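Local coordinates for protein thiamine pyrophosphokinase (Bacillus subtilis, PDB 3LM8) that catalyses the transfer of pyrophosphate from ATP to thiamine, giving thiamine diphosphate and AMP in the salvage of the vitamin, at residues G105-D108 / H109-N113. The protein carries 1 engineered substitution. Sequence-based numbering, arbitrary orientation.
Sequences GRAD and HFLGN. With PO4 (phosphate ion), chain F.
L111 and G112 tie the early part of helix 107-122 back to A107 and D108 through two backbone hydrogen bonds, each spanning four residues. The amide of L111 reaches A107 O at 2.9 Å (N-H...O 164°). G112 N meets D108 O at 2.8 Å, with a more bent N-H path of 149°. On the approach to the helix, R106 turns its carbonyl toward the amides that follow: R106 O takes a weak bond from H109 N, and a water 2.8 Å from R106 O donates to it while accepting weakly from F110 N. The water thus links R106 O to F110 N, loosely on the F110 side.

Outside the backbone, R106 and D108 pair beside the early part of the helix. The arginine chain bends at chi2 and chi3, which brings R106 NH1 to 2.8 Å from D108 OD1 in a salt bridge. R106 N donates a hydrogen bond to PO4 O1 at 3.2 Å (160°); this phosphate ion probably came from the crystallisation liquor.

Packing here is light. One methyl of L111, CD2, lies 4.0 Å from A107 CB, one turn back on the same side of the helix. CB of H109 sits against R106 O, and the imidazole then leads away from 105-108. F110 goes to the loop before the helix, touching I102 and T103.

This is the entry to the helix of a beta-alpha-beta unit, between strands 96-100 and 126-131 of the catalytic domain. The negative carboxylate of D108, near the amino end, would probably interact favourably with the helix dipole, though R106 offsets part of its charge. At this exposed surface the backbone N of R106 can hold an anion, as it does the phosphate here.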
ATOM      1  N   GLY A 105       0.305  -9.163 -12.848  1.00 28.59           N
ATOM      2  CA  GLY A 105       0.426 -10.545 -13.284  1.00 21.73           C
ATOM      3  C   GLY A 105       1.494 -11.334 -12.557  1.00 31.34           C
ATOM      4  O   GLY A 105       1.267 -12.486 -12.175  1.00 34.72           O
ATOM      5  N   ARG A 106       2.661 -10.730 -12.363  1.00 31.60           N
ATOM      6  CA  ARG A 106       3.747 -11.407 -11.679  1.00 28.24           C
ATOM      7  C   ARG A 106       3.545 -11.337 -10.182  1.00 29.88           C
ATOM      8  O   ARG A 106       3.542 -10.261  -9.604  1.00 34.64           O
ATOM      9  CB  ARG A 106       5.094 -10.788 -12.065  1.00 28.88           C
ATOM     10  CG  ARG A 106       5.603 -11.278 -13.406  1.00 30.29           C
ATOM     11  CD  ARG A 106       7.101 -11.461 -13.395  1.00 28.00           C
ATOM     12  NE  ARG A 106       7.792 -10.186 -13.513  1.00 34.88           N
ATOM     13  CZ  ARG A 106       9.034  -9.959 -13.098  1.00 31.14           C
ATOM     14  NH1 ARG A 106       9.750 -10.922 -12.526  1.00 25.71           N
ATOM     15  NH2 ARG A 106       9.557  -8.755 -13.252  1.00 39.36           N
ATOM     16  N   ALA A 107       3.372 -12.498  -9.563  1.00 27.86           N
ATOM     17  CA  ALA A 107       3.146 -12.593  -8.125  1.00 32.98           C
ATOM     18  C   ALA A 107       4.319 -12.043  -7.326  1.00 32.67           C
ATOM     19  O   ALA A 107       4.126 -11.370  -6.305  1.00 31.46           O
ATOM     20  CB  ALA A 107       2.888 -14.042  -7.735  1.00 43.55           C
ATOM     21  N   ASP A 108       5.533 -12.335  -7.788  1.00 29.09           N
ATOM     22  CA  ASP A 108       6.719 -11.853  -7.099  1.00 28.90           C
ATOM     23  C   ASP A 108       6.570 -10.372  -6.834  1.00 24.39           C
ATOM     24  O   ASP A 108       6.924  -9.887  -5.761  1.00 31.46           O
ATOM     25  CB  ASP A 108       7.997 -12.124  -7.911  1.00 32.99           C
ATOM     26  CG  ASP A 108       7.811 -11.907  -9.397  1.00 39.63           C
ATOM     27  OD1 ASP A 108       8.837 -11.879 -10.114  1.00 45.69           O
ATOM     28  OD2 ASP A 108       6.652 -11.781  -9.855  1.00 51.09           O
ATOM     29  N   HIS A 109       6.021  -9.659  -7.808  1.00 18.76           N
ATOM     30  CA  HIS A 109       5.826  -8.223  -7.672  1.00 23.13           C
ATOM     31  C   HIS A 109       5.078  -7.906  -6.384  1.00 30.58           C
ATOM     32  O   HIS A 109       5.589  -7.196  -5.526  1.00 34.34           O
ATOM     33  CB  HIS A 109       5.065  -7.676  -8.887  1.00 33.75           C
ATOM     34  CG  HIS A 109       4.719  -6.220  -8.790  1.00 43.72           C
ATOM     35  ND1 HIS A 109       3.615  -5.758  -8.107  1.00 52.07           N
ATOM     36  CD2 HIS A 109       5.329  -5.123  -9.300  1.00 49.14           C
ATOM     37  CE1 HIS A 109       3.557  -4.441  -8.206  1.00 49.71           C
ATOM     38  NE2 HIS A 109       4.585  -4.031  -8.925  1.00 43.68           N
ATOM     39  N   PHE A 110       3.873  -8.447  -6.242  1.00 25.76           N
ATOM     40  CA  PHE A 110       3.088  -8.192  -5.049  1.00 23.67           C
ATOM     41  C   PHE A 110       3.810  -8.689  -3.794  1.00 18.56           C
ATOM     42  O   PHE A 110       4.007  -7.922  -2.853  1.00 30.16           O
ATOM     43  CB  PHE A 110       1.716  -8.852  -5.193  1.00 28.34           C
ATOM     44  CG  PHE A 110       0.806  -8.650  -4.013  1.00 39.38           C
ATOM     45  CD1 PHE A 110       0.220  -9.744  -3.382  1.00 46.04           C
ATOM     46  CD2 PHE A 110       0.522  -7.380  -3.542  1.00 46.80           C
ATOM     47  CE1 PHE A 110      -0.633  -9.575  -2.299  1.00 48.60           C
ATOM     48  CE2 PHE A 110      -0.330  -7.204  -2.457  1.00 50.48           C
ATOM     49  CZ  PHE A 110      -0.908  -8.307  -1.836  1.00 50.94           C
ATOM     50  N   LEU A 111       4.217  -9.957  -3.779  1.00 13.58           N
ATOM     51  CA  LEU A 111       4.904 -10.501  -2.610  1.00 20.50           C
ATOM     52  C   LEU A 111       6.018  -9.562  -2.142  1.00 21.54           C
ATOM     53  O   LEU A 111       6.278  -9.422  -0.942  1.00 24.55           O
ATOM     54  CB  LEU A 111       5.510 -11.881  -2.907  1.00 25.20           C
ATOM     55  CG  LEU A 111       4.705 -13.160  -2.691  1.00 26.06           C
ATOM     56  CD1 LEU A 111       3.762 -12.987  -1.511  1.00 15.61           C
ATOM     57  CD2 LEU A 111       3.934 -13.493  -3.943  1.00 33.50           C
ATOM     58  N   GLY A 112       6.688  -8.939  -3.104  1.00 14.89           N
ATOM     59  CA  GLY A 112       7.749  -8.026  -2.766  1.00 18.70           C
ATOM     60  C   GLY A 112       7.126  -6.870  -2.019  1.00 29.05           C
ATOM     61  O   GLY A 112       7.336  -6.709  -0.815  1.00 36.04           O
ATOM     62  N   ASN A 113       6.326  -6.079  -2.728  1.00 23.67           N
ATOM     63  CA  ASN A 113       5.682  -4.911  -2.132  1.00 21.09           C
ATOM     64  C   ASN A 113       5.238  -5.162  -0.686  1.00 10.74           C
ATOM     65  O   ASN A 113       5.370  -4.289   0.173  1.00 15.92           O
ATOM     66  CB  ASN A 113       4.522  -4.453  -3.023  1.00 22.11           C
ATOM     67  CG  ASN A 113       4.965  -4.217  -4.469  1.00 25.24           C
ATOM     68  OD1 ASN A 113       5.951  -3.530  -4.720  1.00 16.64           O
ATOM     69  ND2 ASN A 113       4.238  -4.792  -5.421  1.00 36.18           N
TER
HETATM   70  P   PO4 F 224       2.738  -7.987 -15.450  1.00 82.69           P
HETATM   71  O1  PO4 F 224       2.631  -8.002 -13.965  1.00 86.00           O
HETATM   72  O2  PO4 F 224       3.977  -7.264 -15.844  1.00 89.63           O
HETATM   73  O3  PO4 F 224       2.793  -9.385 -15.962  1.00 63.33           O
HETATM   74  O4  PO4 F 224       1.554  -7.295 -16.027  1.00 68.77           O
HETATM   75  O   HOH W   1       1.472  -8.795  -8.430  1.00 20.63           O